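Local coordinates for protein PBP5 (Haemophilus influenzae, PDB 3A3J) that removes the C-terminal D-alanine from peptide side chains of cell-wall precursors, acting as a serine-type D-alanyl-D-alanine carboxypeptidase, at residues T42-G47 and G158-R163. Sequence-based numbering, arbitrary orientation.
Sequences TSYVVG and GAHIIR
Tyr44 packs against His160 and Ile161 in a small, buried helix-to-helix contact, made where helix 38-51 passes helix 151-164. The two segments bury 150 Å² between them, and the nearest CA atoms, those of Tyr44 and Ile161, lie 6.1 Å apart. Tyr44 carries its side of the interface: CG is anti to the backbone N (chi1 -171°), which sends the ring across to the second helix. There the CD1-CE1 side of the ring does the touching. Tyr44 CE1 is 3.7 Å from His160 CB, which approaches obliquely, and 3.7 Å from His160 O, which lies at the edge in the ring plane. Nearer the ring's root, Tyr44 CD1 meets Ile161 CG1 at 4.1 Å, the two side chains running past one another in opposite directions.

The SxxK motif of the penicillin-binding protein and beta-lactamase fold lies at the start of the helix bearing Tyr44, with the probable acylated Ser36 just ahead of it and the probable proton acceptor Lys39 in its first turn. The Ile161 side chain lies about 9 Å from that of Lys39 and about 7 Å from that of Lys202, a probable substrate-binding residue, near both without touching either.

Polar ends converge beyond the apolar patch: Tyr44 OH and His160 ND1 both hydrogen-bond to Asp164 OD2, tying the first helix to the end of the second. Phe129 stacks on the His160 ring and meets Tyr44 edge-to-face.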
loop_
_atom_site.group_PDB
_atom_site.type_symbol
_atom_site.label_atom_id
_atom_site.label_comp_id
_atom_site.label_asym_id
_atom_site.label_seq_id
_atom_site.Cartn_x
_atom_site.Cartn_y
_atom_site.Cartn_z
ATOM N N THR A 42 -6.565 9.373 -3.863
ATOM C CA THR A 42 -6.528 10.410 -4.949
ATOM C C THR A 42 -5.284 10.324 -5.804
ATOM O O THR A 42 -5.337 10.377 -7.047
ATOM C CB THR A 42 -6.660 11.873 -4.374
ATOM O OG1 THR A 42 -7.885 11.986 -3.635
ATOM C CG2 THR A 42 -6.624 12.892 -5.507
ATOM N N SER A 43 -4.111 10.238 -5.156
ATOM C CA SER A 43 -2.850 10.083 -5.937
ATOM C C SER A 43 -2.754 8.728 -6.654
ATOM O O SER A 43 -2.098 8.614 -7.680
ATOM C CB SER A 43 -1.660 10.197 -4.949
ATOM O OG SER A 43 -2.004 11.299 -4.039
ATOM N N TYR A 44 -3.337 7.696 -6.065
ATOM C CA TYR A 44 -3.440 6.395 -6.758
ATOM C C TYR A 44 -4.179 6.586 -8.131
ATOM O O TYR A 44 -3.589 6.356 -9.213
ATOM C CB TYR A 44 -4.117 5.313 -5.881
ATOM C CG TYR A 44 -3.999 3.934 -6.574
ATOM C CD1 TYR A 44 -2.852 3.136 -6.386
ATOM C CD2 TYR A 44 -4.950 3.504 -7.503
ATOM C CE1 TYR A 44 -2.697 1.889 -7.056
ATOM C CE2 TYR A 44 -4.828 2.258 -8.174
ATOM C CZ TYR A 44 -3.697 1.451 -7.924
ATOM O OH TYR A 44 -3.525 0.244 -8.554
ATOM N N VAL A 45 -5.393 7.149 -8.086
ATOM C CA VAL A 45 -6.152 7.504 -9.377
ATOM C C VAL A 45 -5.287 8.302 -10.338
ATOM O O VAL A 45 -5.079 7.887 -11.464
ATOM C CB VAL A 45 -7.454 8.242 -9.040
ATOM C CG1 VAL A 45 -8.308 8.567 -10.282
ATOM C CG2 VAL A 45 -8.255 7.376 -8.116
ATOM N N VAL A 46 -4.680 9.402 -9.852
ATOM C CA VAL A 46 -3.818 10.246 -10.701
ATOM C C VAL A 46 -2.662 9.421 -11.241
ATOM O O VAL A 46 -2.299 9.497 -12.421
ATOM C CB VAL A 46 -3.230 11.523 -9.913
ATOM C CG1 VAL A 46 -2.296 12.323 -10.828
ATOM C CG2 VAL A 46 -4.325 12.467 -9.408
ATOM N N GLY A 47 -2.048 8.625 -10.376
ATOM C CA GLY A 47 -0.873 7.892 -10.847
ATOM C C GLY A 47 -1.212 6.815 -11.882
ATOM O O GLY A 47 -0.521 6.646 -12.873
ATOM N N GLY A 158 -1.633 1.815 0.662
ATOM C CA GLY A 158 -0.212 2.331 0.488
ATOM C C GLY A 158 0.588 1.232 -0.212
ATOM O O GLY A 158 1.453 1.502 -1.042
ATOM N N ALA A 159 0.308 -0.041 0.059
ATOM C CA ALA A 159 1.145 -1.079 -0.704
ATOM C C ALA A 159 0.944 -1.021 -2.200
ATOM O O ALA A 159 1.877 -1.243 -3.028
ATOM C CB ALA A 159 0.817 -2.505 -0.184
ATOM N N HIS A 160 -0.300 -0.696 -2.594
ATOM C CA HIS A 160 -0.635 -0.598 -4.044
ATOM C C HIS A 160 0.039 0.573 -4.672
ATOM O O HIS A 160 0.496 0.500 -5.798
ATOM C CB HIS A 160 -2.143 -0.441 -4.243
ATOM C CG HIS A 160 -2.860 -1.756 -4.369
ATOM N ND1 HIS A 160 -2.701 -2.575 -5.466
ATOM C CD2 HIS A 160 -3.689 -2.411 -3.522
ATOM C CE1 HIS A 160 -3.457 -3.659 -5.317
ATOM N NE2 HIS A 160 -4.041 -3.606 -4.125
ATOM N N ILE A 161 0.084 1.709 -3.963
ATOM C CA ILE A 161 0.925 2.789 -4.495
ATOM C C ILE A 161 2.379 2.375 -4.657
ATOM O O ILE A 161 3.024 2.630 -5.692
ATOM C CB ILE A 161 0.901 4.063 -3.502
ATOM C CG1 ILE A 161 -0.542 4.672 -3.407
ATOM C CG2 ILE A 161 1.935 5.082 -3.948
ATOM C CD1 ILE A 161 -0.850 5.386 -2.095
ATOM N N ILE A 162 2.960 1.817 -3.603
ATOM C CA ILE A 162 4.358 1.421 -3.719
ATOM C C ILE A 162 4.532 0.384 -4.829
ATOM O O ILE A 162 5.440 0.455 -5.649
ATOM C CB ILE A 162 4.869 0.841 -2.357
ATOM C CG1 ILE A 162 4.825 1.993 -1.303
ATOM C CG2 ILE A 162 6.289 0.193 -2.550
ATOM C CD1 ILE A 162 4.807 1.526 0.152
ATOM N N ARG A 163 3.642 -0.590 -4.830
ATOM C CA ARG A 163 3.744 -1.705 -5.833
ATOM C C ARG A 163 3.347 -1.264 -7.282
ATOM O O ARG A 163 4.084 -1.463 -8.229
ATOM C CB ARG A 163 2.843 -2.886 -5.376
ATOM C CG ARG A 163 2.901 -4.118 -6.369
ATOM C CD ARG A 163 2.244 -5.329 -5.675
ATOM N NE ARG A 163 3.190 -5.861 -4.732
ATOM C CZ ARG A 163 3.062 -5.898 -3.423
ATOM N NH1 ARG A 163 1.984 -5.476 -2.807
ATOM N NH2 ARG A 163 4.048 -6.394 -2.713
#